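Local coordinates for Pab-dependent poly(a)-specific ribonuclease subunit PAN2 (Neurospora crassa, PDB 4CZW), which probably shortens the poly(A) tails of mRNA as the catalytic subunit of the PAN2-PAN3 deadenylation complex, at residues N44-Y49 and L121-K126; D127-T132 and Q338-V343; L133-T138 and A268-I273; A50-Q55 and L342-N347; P37-E42 and P98-T103. One frame throughout, in Å; residues are numbered along the deposited sequence.

Contact 1. Residues N44-Y49 and L121-K126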
# COMPACT_ATOMS: atom_id res chain seq x y z
N ASN A 44 -11.08 9.85 1.66
CA ASN A 44 -11.24 11.24 1.25
C ASN A 44 -10.12 11.69 0.33
O ASN A 44 -9.72 12.86 0.33
CB ASN A 44 -11.31 12.14 2.47
CG ASN A 44 -10.08 12.02 3.36
OD1 ASN A 44 -9.52 10.93 3.50
ND2 ASN A 44 -9.67 13.13 3.95
N ILE A 45 -9.60 10.75 -0.45
CA ILE A 45 -8.47 11.00 -1.33
C ILE A 45 -8.86 10.69 -2.77
O ILE A 45 -9.72 9.85 -3.02
CB ILE A 45 -7.24 10.16 -0.91
CG1 ILE A 45 -7.07 10.22 0.61
CG2 ILE A 45 -5.98 10.64 -1.61
CD1 ILE A 45 -6.03 9.26 1.15
N THR A 46 -8.24 11.38 -3.72
CA THR A 46 -8.44 11.09 -5.13
C THR A 46 -7.97 9.66 -5.41
O THR A 46 -6.94 9.24 -4.90
CB THR A 46 -7.68 12.08 -6.02
OG1 THR A 46 -8.07 13.42 -5.69
CG2 THR A 46 -7.98 11.83 -7.49
N ASN A 47 -8.75 8.94 -6.21
CA ASN A 47 -8.47 7.54 -6.54
C ASN A 47 -8.44 6.64 -5.31
O ASN A 47 -7.65 5.70 -5.24
CB ASN A 47 -7.15 7.42 -7.30
CG ASN A 47 -7.11 8.28 -8.55
OD1 ASN A 47 -8.09 8.35 -9.30
ND2 ASN A 47 -5.98 8.94 -8.79
N SER A 48 -9.31 6.92 -4.35
CA SER A 48 -9.38 6.13 -3.12
C SER A 48 -10.12 4.81 -3.35
O SER A 48 -10.31 4.03 -2.42
CB SER A 48 -10.06 6.92 -2.00
OG SER A 48 -11.38 7.31 -2.38
N TYR A 49 -10.53 4.57 -4.59
CA TYR A 49 -11.14 3.30 -4.97
C TYR A 49 -10.13 2.17 -4.81
O TYR A 49 -10.50 1.00 -4.70
CB TYR A 49 -11.65 3.35 -6.41
CG TYR A 49 -10.56 3.38 -7.46
CD1 TYR A 49 -10.03 4.58 -7.91
CD2 TYR A 49 -10.06 2.20 -8.00
CE1 TYR A 49 -9.02 4.60 -8.87
CE2 TYR A 49 -9.06 2.21 -8.95
CZ TYR A 49 -8.55 3.41 -9.38
OH TYR A 49 -7.55 3.43 -10.33
N LEU A 121 -7.18 6.58 -13.42
CA LEU A 121 -7.38 7.87 -12.77
C LEU A 121 -8.83 8.33 -12.92
O LEU A 121 -9.28 8.63 -14.03
CB LEU A 121 -6.42 8.92 -13.35
CG LEU A 121 -4.93 8.55 -13.31
CD1 LEU A 121 -4.09 9.63 -13.99
CD2 LEU A 121 -4.47 8.33 -11.88
N GLU A 122 -9.54 8.39 -11.80
CA GLU A 122 -10.99 8.62 -11.81
C GLU A 122 -11.40 9.96 -12.40
O GLU A 122 -12.57 10.17 -12.73
CB GLU A 122 -11.54 8.50 -10.38
CG GLU A 122 -11.05 9.57 -9.42
CD GLU A 122 -11.53 9.35 -8.00
OE1 GLU A 122 -12.24 8.35 -7.76
OE2 GLU A 122 -11.21 10.18 -7.13
N ASP A 123 -10.45 10.88 -12.55
CA ASP A 123 -10.73 12.19 -13.12
C ASP A 123 -10.51 12.21 -14.63
O ASP A 123 -11.08 13.03 -15.34
CB ASP A 123 -9.88 13.26 -12.45
CG ASP A 123 -10.24 13.47 -11.00
OD1 ASP A 123 -11.41 13.22 -10.63
OD2 ASP A 123 -9.36 13.90 -10.22
N ILE A 124 -9.67 11.29 -15.11
CA ILE A 124 -9.28 11.27 -16.52
C ILE A 124 -9.94 10.10 -17.26
O ILE A 124 -10.36 10.24 -18.41
CB ILE A 124 -7.74 11.18 -16.68
CG1 ILE A 124 -7.09 12.55 -16.40
CG2 ILE A 124 -7.35 10.71 -18.07
CD1 ILE A 124 -6.88 12.86 -14.94
N ALA A 125 -10.03 8.96 -16.58
CA ALA A 125 -10.50 7.70 -17.18
C ALA A 125 -11.84 7.83 -17.90
O ALA A 125 -12.69 8.64 -17.54
CB ALA A 125 -10.59 6.62 -16.12
N LYS A 126 -12.02 7.00 -18.93
CA LYS A 126 -13.25 6.97 -19.71
C LYS A 126 -14.40 6.40 -18.89
O LYS A 126 -15.42 7.06 -18.70
CB LYS A 126 -13.04 6.15 -20.99
CG LYS A 126 -14.22 6.16 -21.95
CD LYS A 126 -13.91 5.34 -23.19
CE LYS A 126 -15.08 5.35 -24.17
NZ LYS A 126 -14.79 4.52 -25.37
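Asn47 and Glu122 cross obliquely, each side chain reaching for the backbone N-H of the other, so that two loops are tied by a reciprocal pair of hydrogen bonds. Glu122 CG takes the crowded position between the backbone N and the carbonyl carbon (chi1 66°), and the chain then runs extended to carry its carboxylate to the turn. There Asn47 N donates to Glu122 OE2 at 2.9 Å in a nearly straight bond, approaching from above the carboxylate plane. In return Glu122 N donates to Asn47 OD1, also at 2.9 Å and within the carbonyl plane. The amide and carboxylate planes stand 54° apart, and the amide nitrogen ND2 of Asn47 rests 3.5 Å from Leu121 CD2. Thr46 adds its methyl: CG2, anti to the backbone N, sits 3.6 Å from Glu122 OE2 and 3.7 Å from Asp123 OD2. Asn47 OD1 lies in plane at the edge of the Tyr49 ring, whose hydroxyl bonds to Val120 O. The 44-49 loop makes a type II turn from Ile45 to Ser48. Its sequence matches the cysteine box of ubiquitin-specific proteases, with Ser48 probably at the nucleophile position, consistent with an inactive pseudo-protease domain. Pairing main chain with side chain from both sides probably helps to hold the turn, and the Glu122 charge is probably steadied by the N-H it accepts.

Contact 2. Residues D127-T132 and Q338-V343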
# COMPACT_ATOMS: atom_id res chain seq x y z
N ASP A 127 -14.23 5.17 -18.42
CA ASP A 127 -15.20 4.55 -17.54
C ASP A 127 -14.86 4.87 -16.09
O ASP A 127 -13.85 4.39 -15.56
CB ASP A 127 -15.24 3.03 -17.76
CG ASP A 127 -16.47 2.38 -17.15
OD1 ASP A 127 -17.14 3.01 -16.31
OD2 ASP A 127 -16.77 1.22 -17.52
N LYS A 128 -15.69 5.67 -15.44
CA LYS A 128 -15.41 6.14 -14.09
C LYS A 128 -16.07 5.26 -13.03
O LYS A 128 -16.11 5.63 -11.85
CB LYS A 128 -15.85 7.59 -13.93
CG LYS A 128 -15.19 8.54 -14.92
CD LYS A 128 -15.51 9.99 -14.61
CE LYS A 128 -14.89 10.92 -15.64
NZ LYS A 128 -13.42 10.70 -15.77
N ASN A 129 -16.59 4.11 -13.44
CA ASN A 129 -17.10 3.13 -12.49
C ASN A 129 -15.96 2.52 -11.69
O ASN A 129 -14.98 2.05 -12.27
CB ASN A 129 -17.90 2.04 -13.21
CG ASN A 129 -19.24 2.53 -13.72
OD1 ASN A 129 -20.24 2.48 -13.01
ND2 ASN A 129 -19.25 3.01 -14.96
N PRO A 130 -16.08 2.53 -10.35
CA PRO A 130 -15.07 1.99 -9.44
C PRO A 130 -14.64 0.57 -9.78
O PRO A 130 -13.46 0.24 -9.70
CB PRO A 130 -15.77 2.04 -8.08
CG PRO A 130 -16.73 3.16 -8.20
CD PRO A 130 -17.22 3.13 -9.63
N SER A 131 -15.61 -0.26 -10.16
CA SER A 131 -15.33 -1.65 -10.54
C SER A 131 -14.42 -1.72 -11.76
O SER A 131 -13.52 -2.54 -11.83
CB SER A 131 -16.63 -2.40 -10.80
OG SER A 131 -17.36 -1.80 -11.85
N THR A 132 -14.67 -0.84 -12.73
CA THR A 132 -13.85 -0.77 -13.93
C THR A 132 -12.48 -0.19 -13.60
O THR A 132 -11.45 -0.65 -14.12
CB THR A 132 -14.51 0.07 -15.03
OG1 THR A 132 -15.81 -0.45 -15.32
CG2 THR A 132 -13.67 0.06 -16.30
N GLN A 338 -28.45 6.35 -6.89
CA GLN A 338 -27.72 5.28 -7.55
C GLN A 338 -26.24 5.61 -7.73
O GLN A 338 -25.88 6.67 -8.25
CB GLN A 338 -28.37 4.95 -8.90
CG GLN A 338 -28.64 3.46 -9.10
CD GLN A 338 -27.47 2.73 -9.73
OE1 GLN A 338 -26.80 3.24 -10.62
NE2 GLN A 338 -27.21 1.51 -9.25
N LYS A 339 -25.40 4.68 -7.28
CA LYS A 339 -23.95 4.82 -7.34
C LYS A 339 -23.27 3.47 -7.13
O LYS A 339 -23.88 2.42 -7.35
CB LYS A 339 -23.45 5.81 -6.28
CG LYS A 339 -23.89 5.50 -4.85
CD LYS A 339 -23.17 6.40 -3.84
CE LYS A 339 -24.07 6.77 -2.66
NZ LYS A 339 -23.54 7.96 -1.94
N SER A 340 -22.02 3.51 -6.68
CA SER A 340 -21.26 2.31 -6.35
C SER A 340 -19.94 2.68 -5.66
O SER A 340 -19.35 3.72 -5.96
CB SER A 340 -20.98 1.46 -7.60
OG SER A 340 -20.19 2.16 -8.55
N HIS A 341 -19.49 1.85 -4.73
CA HIS A 341 -18.14 1.98 -4.18
C HIS A 341 -17.62 0.59 -3.82
O HIS A 341 -18.38 -0.38 -3.82
CB HIS A 341 -18.12 2.91 -2.96
CG HIS A 341 -18.36 2.21 -1.66
ND1 HIS A 341 -19.60 1.73 -1.29
CD2 HIS A 341 -17.52 1.91 -0.64
CE1 HIS A 341 -19.51 1.17 -0.10
NE2 HIS A 341 -18.26 1.26 0.32
N LEU A 342 -16.33 0.49 -3.51
CA LEU A 342 -15.72 -0.81 -3.32
C LEU A 342 -15.35 -1.11 -1.87
O LEU A 342 -14.93 -0.22 -1.12
CB LEU A 342 -14.47 -0.93 -4.19
CG LEU A 342 -14.67 -0.52 -5.65
CD1 LEU A 342 -13.35 -0.54 -6.40
CD2 LEU A 342 -15.69 -1.41 -6.33
N VAL A 343 -15.51 -2.36 -1.47
CA VAL A 343 -15.05 -2.84 -0.18
C VAL A 343 -14.18 -4.07 -0.39
O VAL A 343 -14.07 -4.57 -1.51
CB VAL A 343 -16.22 -3.19 0.76
CG1 VAL A 343 -17.12 -1.98 0.97
CG2 VAL A 343 -17.01 -4.37 0.21
O HOH W 1 -18.60 0.17 -9.93
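The chain at 127-132 bends out of an Asx turn into the first turn of helix 130-149, with Asn129 at the N-cap position, while 339-343 runs past as a strand; CA of Pro130 and CA of His341 come within 6.1 Å. In the Asx turn, Asp127 OD1 accepts from both the backbone N and ND2 of Asn129, the latter along its syn lone pair. Ser340 and Leu342 point toward the helix start, whereas His341 points away and bonds to Asn365. The Pro130 ring fits against Ser340 and Leu342: CB meets Leu342 CG at 3.7 Å, and CD lies 3.3 Å from Ser340 OG. Leu342 also sends CD1 to within 3.4 Å of Pro130 O and CD2 to 4.0 Å of Ser131 N. A water joins the edges, accepting from Ser131 N at 3.0 Å and lying 2.9 Å from Ser340 OG. An alanine at Leu342 would remove both branches, which would probably leave the Pro130 ring and Val134 of the same helix less well packed on the strand. Apolar touch and one water thus share the work, and the Asp127 charge at the helix N-terminus is probably favoured by the helix dipole.

Contact 3. Residues L133-T138 and A268-I273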
# COMPACT_ATOMS: atom_id res chain seq x y z
N LEU A 133 -12.46 0.82 -12.74
CA LEU A 133 -11.23 1.48 -12.33
C LEU A 133 -10.28 0.52 -11.61
O LEU A 133 -9.07 0.54 -11.85
CB LEU A 133 -11.53 2.68 -11.44
CG LEU A 133 -12.13 3.91 -12.11
CD1 LEU A 133 -12.57 4.94 -11.07
CD2 LEU A 133 -11.13 4.52 -13.08
N VAL A 134 -10.84 -0.32 -10.74
CA VAL A 134 -10.03 -1.24 -9.95
C VAL A 134 -9.58 -2.43 -10.80
O VAL A 134 -8.58 -3.08 -10.50
CB VAL A 134 -10.78 -1.73 -8.70
CG1 VAL A 134 -11.89 -2.70 -9.07
CG2 VAL A 134 -9.82 -2.37 -7.70
N LYS A 135 -10.33 -2.72 -11.86
CA LYS A 135 -9.94 -3.74 -12.82
C LYS A 135 -8.69 -3.30 -13.57
O LYS A 135 -7.71 -4.04 -13.67
CB LYS A 135 -11.06 -4.03 -13.82
CG LYS A 135 -12.14 -4.96 -13.30
CD LYS A 135 -13.27 -5.09 -14.30
CE LYS A 135 -14.38 -5.97 -13.76
NZ LYS A 135 -15.54 -6.02 -14.69
N ASN A 136 -8.74 -2.08 -14.09
CA ASN A 136 -7.62 -1.49 -14.81
C ASN A 136 -6.40 -1.34 -13.91
O ASN A 136 -5.28 -1.60 -14.33
CB ASN A 136 -8.02 -0.14 -15.40
CG ASN A 136 -9.09 -0.26 -16.46
OD1 ASN A 136 -9.20 -1.29 -17.14
ND2 ASN A 136 -9.90 0.78 -16.61
N LEU A 137 -6.63 -0.91 -12.67
CA LEU A 137 -5.55 -0.70 -11.72
C LEU A 137 -4.85 -2.00 -11.37
O LEU A 137 -3.63 -2.05 -11.24
CB LEU A 137 -6.08 -0.03 -10.45
CG LEU A 137 -5.02 0.25 -9.38
CD1 LEU A 137 -4.00 1.27 -9.89
CD2 LEU A 137 -5.67 0.73 -8.10
N THR A 138 -5.64 -3.07 -11.22
CA THR A 138 -5.09 -4.39 -10.92
C THR A 138 -4.13 -4.83 -12.02
O THR A 138 -3.06 -5.37 -11.74
CB THR A 138 -6.21 -5.44 -10.76
OG1 THR A 138 -7.15 -4.99 -9.78
CG2 THR A 138 -5.63 -6.78 -10.32
N ALA A 268 -4.34 -13.44 -9.74
CA ALA A 268 -5.33 -12.37 -9.74
C ALA A 268 -6.36 -12.60 -10.84
O ALA A 268 -6.01 -12.89 -11.98
CB ALA A 268 -4.66 -11.02 -9.91
N LEU A 269 -7.64 -12.47 -10.50
CA LEU A 269 -8.72 -12.78 -11.43
C LEU A 269 -9.77 -11.68 -11.52
O LEU A 269 -10.28 -11.22 -10.50
CB LEU A 269 -9.39 -14.10 -11.04
CG LEU A 269 -8.50 -15.34 -10.98
CD1 LEU A 269 -9.29 -16.53 -10.46
CD2 LEU A 269 -7.92 -15.65 -12.35
N CYS A 270 -10.08 -11.26 -12.74
CA CYS A 270 -11.17 -10.32 -12.98
C CYS A 270 -12.44 -11.08 -13.35
O CYS A 270 -12.44 -11.91 -14.26
CB CYS A 270 -10.80 -9.33 -14.09
SG CYS A 270 -9.53 -8.14 -13.64
N THR A 271 -13.52 -10.80 -12.63
CA THR A 271 -14.77 -11.54 -12.78
C THR A 271 -15.47 -11.26 -14.11
O THR A 271 -16.11 -12.14 -14.67
CB THR A 271 -15.74 -11.24 -11.63
OG1 THR A 271 -15.98 -9.83 -11.56
CG2 THR A 271 -15.17 -11.71 -10.30
N GLU A 272 -15.34 -10.02 -14.59
CA GLU A 272 -15.95 -9.60 -15.85
C GLU A 272 -17.46 -9.84 -15.88
O GLU A 272 -18.00 -10.32 -16.87
CB GLU A 272 -15.28 -10.31 -17.03
CG GLU A 272 -13.79 -10.08 -17.13
CD GLU A 272 -13.43 -8.61 -17.30
OE1 GLU A 272 -13.41 -8.13 -18.45
OE2 GLU A 272 -13.18 -7.95 -16.27
N ILE A 273 -18.13 -9.50 -14.78
CA ILE A 273 -19.58 -9.63 -14.70
C ILE A 273 -20.26 -8.51 -15.48
O ILE A 273 -20.12 -7.33 -15.16
CB ILE A 273 -20.06 -9.59 -13.24
CG1 ILE A 273 -19.42 -10.72 -12.43
CG2 ILE A 273 -21.58 -9.68 -13.17
CD1 ILE A 273 -19.74 -10.68 -10.96
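The closest approach in this contact is at its partly exposed end, where Lys135 of helix 130-149 lies over the loop that follows strand 266-270. Its CG is anti to the carbonyl carbon, and the chain is extended from there on, so the whole aliphatic length is laid across the strand's end. Glu272 bends back at chi2 (-60°) from a backbone of positive phi and brings OE2 alongside the tip: 3.5 Å from Lys135 CD, 3.4 Å from Lys135 CE and 3.4 Å from Lys135 NZ. The carboxylate therefore meets the flank of the chain as much as its ammonium, and the hydrogen bond within this salt bridge is weak. The rest is looser. At the base of its chain Lys135 CG stands 4.1 Å from SG of the buried Cys270, and at the buried end Thr138 CG2 reaches Ala268 CB at 4.4 Å. Thr138 turns its hydroxyl back toward its own helix backbone: OG1 donates to Val134 O at 2.5 Å, and that carbonyl also accepts the helical bond from Thr138 N. Leu53 of helix 51-58 and Val389 of strand 385-394 pack on Thr138 as well, and Val388 touches Lys135. The helix is thus held to the sheet by apolar and sulfur contacts, while the long salt bridge lies at the partly exposed margin, where the two charges would probably draw each other without a tight, directed bond.

Contact 4. Residues A50-Q55 and L342-N347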
# COMPACT_ATOMS: atom_id res chain seq x y z
N ALA A 50 -8.86 2.54 -4.80
CA ALA A 50 -7.75 1.59 -4.72
C ALA A 50 -7.66 0.89 -3.37
O ALA A 50 -6.99 -0.14 -3.25
CB ALA A 50 -6.44 2.30 -5.02
N ASN A 51 -8.34 1.45 -2.37
CA ASN A 51 -8.26 0.95 -1.00
C ASN A 51 -8.53 -0.55 -0.87
O ASN A 51 -7.77 -1.27 -0.24
CB ASN A 51 -9.23 1.72 -0.10
CG ASN A 51 -8.77 3.13 0.18
OD1 ASN A 51 -7.59 3.45 0.04
ND2 ASN A 51 -9.70 3.99 0.58
N SER A 52 -9.62 -1.00 -1.49
CA SER A 52 -10.01 -2.41 -1.43
C SER A 52 -8.94 -3.30 -2.05
O SER A 52 -8.63 -4.37 -1.52
CB SER A 52 -11.34 -2.63 -2.14
OG SER A 52 -12.35 -1.79 -1.60
N LEU A 53 -8.37 -2.85 -3.16
CA LEU A 53 -7.32 -3.60 -3.85
C LEU A 53 -6.04 -3.64 -3.02
O LEU A 53 -5.39 -4.68 -2.93
CB LEU A 53 -7.04 -2.98 -5.22
CG LEU A 53 -5.89 -3.62 -6.01
CD1 LEU A 53 -6.16 -5.10 -6.25
CD2 LEU A 53 -5.67 -2.89 -7.32
N LEU A 54 -5.70 -2.51 -2.41
CA LEU A 54 -4.50 -2.42 -1.58
C LEU A 54 -4.59 -3.36 -0.38
O LEU A 54 -3.59 -3.96 0.02
CB LEU A 54 -4.29 -0.98 -1.11
CG LEU A 54 -3.95 0.05 -2.19
CD1 LEU A 54 -3.87 1.45 -1.60
CD2 LEU A 54 -2.65 -0.31 -2.89
N GLN A 55 -5.78 -3.48 0.19
CA GLN A 55 -6.00 -4.36 1.33
C GLN A 55 -5.81 -5.82 0.93
O GLN A 55 -5.09 -6.56 1.60
CB GLN A 55 -7.41 -4.17 1.90
CG GLN A 55 -7.66 -2.81 2.54
CD GLN A 55 -7.05 -2.69 3.93
OE1 GLN A 55 -6.33 -3.57 4.38
NE2 GLN A 55 -7.36 -1.59 4.61
N LEU A 342 -16.33 0.49 -3.51
CA LEU A 342 -15.72 -0.81 -3.32
C LEU A 342 -15.35 -1.11 -1.87
O LEU A 342 -14.93 -0.22 -1.12
CB LEU A 342 -14.47 -0.93 -4.19
CG LEU A 342 -14.67 -0.52 -5.65
CD1 LEU A 342 -13.35 -0.54 -6.40
CD2 LEU A 342 -15.69 -1.41 -6.33
N VAL A 343 -15.51 -2.36 -1.47
CA VAL A 343 -15.05 -2.84 -0.18
C VAL A 343 -14.18 -4.07 -0.39
O VAL A 343 -14.07 -4.57 -1.51
CB VAL A 343 -16.22 -3.19 0.76
CG1 VAL A 343 -17.12 -1.98 0.97
CG2 VAL A 343 -17.01 -4.37 0.21
N ALA A 344 -13.56 -4.56 0.68
CA ALA A 344 -12.70 -5.73 0.58
C ALA A 344 -13.01 -6.75 1.66
O ALA A 344 -12.99 -6.44 2.85
CB ALA A 344 -11.24 -5.31 0.65
N THR A 345 -13.32 -7.97 1.24
CA THR A 345 -13.52 -9.08 2.16
C THR A 345 -12.31 -10.00 2.10
O THR A 345 -12.12 -10.72 1.12
CB THR A 345 -14.80 -9.87 1.85
OG1 THR A 345 -14.76 -10.33 0.49
CG2 THR A 345 -16.02 -8.98 2.04
N VAL A 346 -11.49 -9.98 3.15
CA VAL A 346 -10.20 -10.66 3.14
C VAL A 346 -10.03 -11.61 4.32
O VAL A 346 -10.40 -11.29 5.45
CB VAL A 346 -9.04 -9.64 3.15
CG1 VAL A 346 -7.70 -10.35 3.13
CG2 VAL A 346 -9.16 -8.69 1.97
N ASN A 347 -9.48 -12.79 4.05
CA ASN A 347 -9.08 -13.71 5.11
C ASN A 347 -7.67 -13.36 5.58
O ASN A 347 -6.68 -13.72 4.93
CB ASN A 347 -9.13 -15.16 4.61
CG ASN A 347 -9.05 -16.17 5.75
OD1 ASN A 347 -8.38 -15.95 6.75
ND2 ASN A 347 -9.75 -17.29 5.58
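Ser52 chi1 is -55°, which sets OG anti to its own carbonyl carbon and beside the backbone N, turned to the strand. That torsion places OG above the flat face of the peptide linking Leu342 and Val343, 3.1 Å from Leu342 C. Leu342 CB lies 3.5 Å from the same oxygen. Ser52 CB rests 3.4 Å from Val343 O, although the Val343 side chain itself points away and packs on Leu363 and Val330. Gln55 CG is likewise anti to its carbonyl carbon, but the chain folds at chi2 (-78°), so that only its CB faces the strand, 4.2 Å from Ala344 CB. The terminal amide is carried elsewhere, where NE2 makes a weak hydrogen bond to Pro39 O. Between them Ala344 offers a single methyl, whose CB touches Ser52 O at 3.5 Å. These small side chains let helix and strand come close: CA of Ser52 and CA of Ala344 are 4.7 Å apart, and the helix 51-55 and strand 342-347 axes approach to 7.0 Å, pointing nearly the same way at 17°. Every residue that touches is buried, and the neighbouring strands 321-334 and 361-365 hold strand 339-347 by backbone hydrogen bonds on its two edges. A helix that begins just after the position of the nucleophilic cysteine, here probably Ser48, and lies directly on a strand of the large sheet is the arrangement of the ubiquitin-specific protease fold, kept here in a pseudo-protease domain thought to serve as a scaffold.

Contact 5. Residues P37-E42 and P98-T103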
# COMPACT_ATOMS: atom_id res chain seq x y z
N PRO A 37 -7.44 -5.13 15.31
CA PRO A 37 -6.02 -4.81 15.10
C PRO A 37 -5.64 -4.65 13.63
O PRO A 37 -4.46 -4.51 13.31
CB PRO A 37 -5.30 -6.02 15.71
CG PRO A 37 -6.29 -7.13 15.60
CD PRO A 37 -7.62 -6.49 15.84
N TYR A 38 -6.64 -4.67 12.75
CA TYR A 38 -6.40 -4.51 11.32
C TYR A 38 -6.96 -3.18 10.83
O TYR A 38 -8.17 -3.03 10.66
CB TYR A 38 -7.03 -5.67 10.54
CG TYR A 38 -6.67 -7.03 11.09
CD1 TYR A 38 -5.43 -7.60 10.82
CD2 TYR A 38 -7.55 -7.74 11.89
CE1 TYR A 38 -5.09 -8.84 11.32
CE2 TYR A 38 -7.22 -8.98 12.40
CZ TYR A 38 -5.99 -9.53 12.12
OH TYR A 38 -5.66 -10.76 12.62
N PRO A 39 -6.06 -2.20 10.60
CA PRO A 39 -6.45 -0.85 10.20
C PRO A 39 -7.07 -0.78 8.81
O PRO A 39 -6.74 -1.59 7.95
CB PRO A 39 -5.12 -0.08 10.24
CG PRO A 39 -4.09 -1.13 10.00
CD PRO A 39 -4.60 -2.36 10.68
N GLY A 40 -7.96 0.18 8.61
CA GLY A 40 -8.56 0.41 7.31
C GLY A 40 -7.93 1.61 6.63
O GLY A 40 -7.01 2.22 7.17
N LEU A 41 -8.43 1.95 5.44
CA LEU A 41 -7.89 3.07 4.69
C LEU A 41 -8.93 4.17 4.50
O LEU A 41 -10.08 3.90 4.19
CB LEU A 41 -7.37 2.60 3.33
CG LEU A 41 -6.15 1.67 3.37
CD1 LEU A 41 -5.85 1.12 1.98
CD2 LEU A 41 -4.94 2.39 3.94
N GLU A 42 -8.51 5.42 4.71
CA GLU A 42 -9.40 6.56 4.60
C GLU A 42 -9.77 6.84 3.15
O GLU A 42 -8.98 6.59 2.24
CB GLU A 42 -8.75 7.79 5.24
CG GLU A 42 -8.36 7.58 6.70
CD GLU A 42 -7.55 8.72 7.27
OE1 GLU A 42 -7.38 9.75 6.58
OE2 GLU A 42 -7.06 8.58 8.42
N PRO A 98 -6.66 2.91 14.25
CA PRO A 98 -7.80 2.31 13.55
C PRO A 98 -7.77 2.53 12.03
O PRO A 98 -8.46 1.80 11.32
CB PRO A 98 -8.99 3.03 14.17
CG PRO A 98 -8.46 4.36 14.55
CD PRO A 98 -7.03 4.13 14.98
N SER A 99 -7.00 3.50 11.55
CA SER A 99 -7.01 3.81 10.13
C SER A 99 -5.67 4.28 9.58
O SER A 99 -4.86 4.87 10.30
CB SER A 99 -8.07 4.88 9.83
OG SER A 99 -7.71 6.13 10.39
N CYS A 100 -5.44 3.99 8.31
CA CYS A 100 -4.29 4.51 7.58
C CYS A 100 -4.80 5.24 6.34
O CYS A 100 -6.00 5.34 6.12
CB CYS A 100 -3.33 3.39 7.18
SG CYS A 100 -2.55 2.53 8.57
N HIS A 101 -3.87 5.76 5.53
CA HIS A 101 -4.24 6.36 4.25
C HIS A 101 -3.08 6.27 3.27
O HIS A 101 -1.92 6.33 3.66
CB HIS A 101 -4.69 7.81 4.44
CG HIS A 101 -3.59 8.75 4.85
ND1 HIS A 101 -2.94 9.56 3.95
CD2 HIS A 101 -3.05 9.00 6.06
CE1 HIS A 101 -2.03 10.27 4.59
NE2 HIS A 101 -2.07 9.95 5.87
N ALA A 102 -3.41 6.14 1.99
CA ALA A 102 -2.40 5.95 0.95
C ALA A 102 -2.30 7.17 0.04
O ALA A 102 -2.34 7.04 -1.18
CB ALA A 102 -2.71 4.70 0.13
N THR A 103 -2.17 8.35 0.65
CA THR A 103 -2.11 9.60 -0.10
C THR A 103 -0.91 9.66 -1.04
O THR A 103 -1.06 9.94 -2.23
CB THR A 103 -2.06 10.81 0.85
OG1 THR A 103 -3.27 10.88 1.61
CG2 THR A 103 -1.90 12.10 0.06
O HOH W 2 -4.57 7.70 8.76
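Backbone hydrogen bonds make the main link: strands 40-41 and 99-100 run parallel as a two-stranded ladder. Gly40 N donates to Pro98 O at 3.2 Å from above the carbonyl plane. Cys100 N then meets Gly40 O at 2.6 Å and Glu42 N meets Cys100 O at 2.9 Å, each nearly along the C=O axis. Apolar contacts lie on the face carrying Leu41 and Cys100: Leu41 CD2 touches Cys100 CB at 3.8 Å, and Pro39 CB reaches Cys100 SG at 4.0 Å. Polar and charged groups gather round Glu42. Its extended chain passes over Cys100 O and puts OE2 3.2 Å from Ser99 OG; a water donates to OE2 at 2.7 Å and also to Ser99 O. Glu42 and His101 lie side by side, their carboxylate and ring planes 25° apart. OE2 forms a salt bridge with Arg556 of the exonuclease domain. An alanine at Glu42 would remove the carboxylate, with its bond to Arg556 and water link to Ser99, and would probably loosen the join between the two domains. Asn559 bonds to His101 O, and the His101 side chain is about 11 Å from that of Asp554, a probable catalytic metal ligand. Leu41 packs between helices 51-58 and 81-94, Cys100 also rests on Leu92, and helix 103-109 starts just after Ala102, its N-cap residue.

Overall arrangement
Contacts 4 and 5 are buried, contacts 1 and 3 partly so, and contact 2 lies at the surface. Contacts 2 and 4 share Leu342 and strand 339-347, while contacts 2 and 3 hold successive parts of helix 130-149 against one sheet. Helix 51-58 brings contact 4 against contact 5, where Asn51 probably bonds to Glu42 O, and Tyr49 of contact 1 packs on Leu133 and Leu137 of contact 3. The chemistry changes with place: small side chains with a serine hydroxyl on the strand backbone in contact 4, backbone pairing plus a buried carboxylate reaching the exonuclease domain in contact 5, side-chain-to-backbone bonds in contact 1, a water bridge in contact 2 and a weak salt bridge in contact 3.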